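Local coordinates for Blr6230 protein (Bradyrhizobium diazoefficiens, PDB 5WCM), which is a zinc-dependent subclass B3 beta-lactamase that probably hydrolyses the beta-lactam ring of antibiotics and here holds a sulfonamide inhibitor, at residues G77-I82 and P117-D122. Sequence-based numbering, arbitrary orientation. Where two conformers were deposited one is given.
With ZN (zinc ion), chain F.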
loop_
_atom_site.group_PDB
_atom_site.type_symbol
_atom_site.label_atom_id
_atom_site.label_comp_id
_atom_site.label_asym_id
_atom_site.label_seq_id
_atom_site.Cartn_x
_atom_site.Cartn_y
_atom_site.Cartn_z
ATOM N N GLY A 77 -3.818 1.532 -10.662
ATOM C CA GLY A 77 -4.293 2.167 -11.888
ATOM C C GLY A 77 -3.227 2.464 -12.901
ATOM O O GLY A 77 -3.549 2.559 -14.085
ATOM N N GLY A 78 -1.984 2.647 -12.456
ATOM C CA GLY A 78 -0.871 2.927 -13.352
ATOM C C GLY A 78 0.061 1.774 -13.624
ATOM O O GLY A 78 1.072 1.948 -14.311
ATOM N N PHE A 79 -0.258 0.594 -13.099
ATOM C CA PHE A 79 0.677 -0.536 -13.223
ATOM C C PHE A 79 0.926 -0.950 -14.680
ATOM O O PHE A 79 2.078 -1.128 -15.087
ATOM C CB PHE A 79 0.176 -1.747 -12.439
ATOM C CG PHE A 79 0.376 -1.679 -10.939
ATOM C CD1 PHE A 79 1.145 -0.707 -10.313
ATOM C CD2 PHE A 79 -0.179 -2.674 -10.151
ATOM C CE1 PHE A 79 1.327 -0.710 -8.937
ATOM C CE2 PHE A 79 -0.008 -2.686 -8.791
ATOM C CZ PHE A 79 0.751 -1.708 -8.180
ATOM N N ALA A 80 -0.141 -1.175 -15.439
ATOM C CA ALA A 80 0.029 -1.666 -16.809
ATOM C C ALA A 80 0.863 -0.663 -17.614
ATOM O O ALA A 80 1.760 -1.057 -18.369
ATOM C CB ALA A 80 -1.315 -1.911 -17.471
ATOM N N GLU A 81 0.589 0.626 -17.443
ATOM C CA GLU A 81 1.293 1.671 -18.195
ATOM C C GLU A 81 2.760 1.741 -17.802
ATOM O O GLU A 81 3.654 1.711 -18.657
ATOM C CB GLU A 81 0.637 3.012 -17.960
ATOM C CG GLU A 81 1.369 4.136 -18.668
ATOM C CD GLU A 81 0.748 5.507 -18.549
ATOM O OE1 GLU A 81 -0.492 5.561 -18.330
ATOM O OE2 GLU A 81 1.538 6.498 -18.714
ATOM N N ILE A 82 3.003 1.848 -16.499
ATOM C CA ILE A 82 4.377 2.012 -16.045
ATOM C C ILE A 82 5.192 0.751 -16.333
ATOM O O ILE A 82 6.354 0.839 -16.743
ATOM C CB ILE A 82 4.449 2.463 -14.570
ATOM C CG1 ILE A 82 3.871 3.886 -14.480
ATOM C CG2 ILE A 82 5.900 2.382 -14.063
ATOM C CD1 ILE A 82 3.788 4.501 -13.114
ATOM N N PRO A 117 -6.670 -1.271 -15.669
ATOM C CA PRO A 117 -5.999 -1.999 -16.740
ATOM C C PRO A 117 -5.247 -3.222 -16.214
ATOM O O PRO A 117 -4.412 -3.132 -15.309
ATOM C CB PRO A 117 -5.047 -0.944 -17.344
ATOM C CG PRO A 117 -5.665 0.376 -16.971
ATOM C CD PRO A 117 -6.193 0.119 -15.590
ATOM N N ALA A 118 -5.573 -4.376 -16.767
ATOM C CA ALA A 118 -5.031 -5.641 -16.296
ATOM C C ALA A 118 -3.519 -5.692 -16.464
ATOM O O ALA A 118 -2.985 -5.140 -17.428
ATOM C CB ALA A 118 -5.681 -6.794 -17.030
ATOM N N VAL A 119 -2.848 -6.348 -15.521
ATOM C CA VAL A 119 -1.401 -6.384 -15.506
ATOM C C VAL A 119 -0.958 -7.752 -15.003
ATOM O O VAL A 119 -1.518 -8.294 -14.052
ATOM C CB VAL A 119 -0.832 -5.223 -14.651
ATOM C CG1 VAL A 119 -1.285 -5.317 -13.195
ATOM C CG2 VAL A 119 0.677 -5.139 -14.773
ATOM N N LYS A 120 0.085 -8.280 -15.636
ATOM C CA LYS A 120 0.623 -9.578 -15.235
ATOM C C LYS A 120 1.572 -9.435 -14.041
ATOM O O LYS A 120 2.378 -8.494 -13.950
ATOM C CB LYS A 120 1.358 -10.235 -16.395
ATOM C CG LYS A 120 0.439 -10.590 -17.550
ATOM C CD LYS A 120 1.164 -11.401 -18.606
ATOM C CE LYS A 120 0.195 -12.017 -19.599
ATOM N NZ LYS A 120 -0.526 -13.181 -19.012
ATOM N N VAL A 121 1.470 -10.406 -13.144
ATOM C CA VAL A 121 2.328 -10.464 -11.967
ATOM C C VAL A 121 3.542 -11.318 -12.322
ATOM O O VAL A 121 3.410 -12.487 -12.692
ATOM C CB VAL A 121 1.591 -11.041 -10.760
ATOM C CG1 VAL A 121 2.529 -11.197 -9.565
ATOM C CG2 VAL A 121 0.422 -10.131 -10.414
ATOM N N ASP A 122 4.723 -10.729 -12.223
ATOM C CA ASP A 122 5.976 -11.443 -12.490
ATOM C C ASP A 122 6.412 -12.317 -11.326
ATOM O O ASP A 122 6.975 -13.394 -11.544
ATOM C CB ASP A 122 7.036 -10.451 -12.864
ATOM C CG ASP A 122 6.709 -9.748 -14.140
ATOM O OD1 ASP A 122 6.809 -10.377 -15.206
ATOM O OD2 ASP A 122 6.260 -8.586 -14.080
HETATM ZN ZN ZN F . 3.522 6.595 -19.226
HETATM O O HOH W 1 -2.859 -0.995 -14.418
HETATM O O HOH W 2 3.647 5.850 -21.055
#
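A80 and V119 are the nearest CA pair, 5.1 Å apart, where the first turn of helix 79-86 meets the irregular 117-122 segment. No direct hydrogen bond joins the two; instead one water accepts from A80 N (2.9 Å) and donates to P117 O (2.8 Å), so an amide of the helix's first turn gains a partner in the loop. The direct contacts are van der Waals, mostly between apolar side chains. A80 CB points into the loop, lying 3.9 Å from P117 CB and 3.6 Å from A118 O, while the P117 ring leans its CD toward G77 O. V119 turns both methyls onto the start of the helix: CG1, set between the backbone N and carbonyl carbon (chi1 61°), reaches F79 CB at 3.9 Å and lies near the plane of the phenyl ring, at its edge; CG2 packs 4.1 Å from A80 CA. F79 starts toward the loop, but with CG beside the backbone N (chi1 -77°) its ring leads away from it, among I66, L90 and L100. Thus V119 meets the root of this side chain, and L90 touches both residues. On the helix, E81 takes no part in the contact; its OE2 binds a zinc ion also bound by K50, E85 and a water, separate from the zinc site formed by D74, H75 and H211. The helix follows the zinc-binding HAHLDH motif of the metallo-beta-lactamase fold, and the contact packs its N-terminal turn against the connection from helix 97-102 to edge strand 123-125.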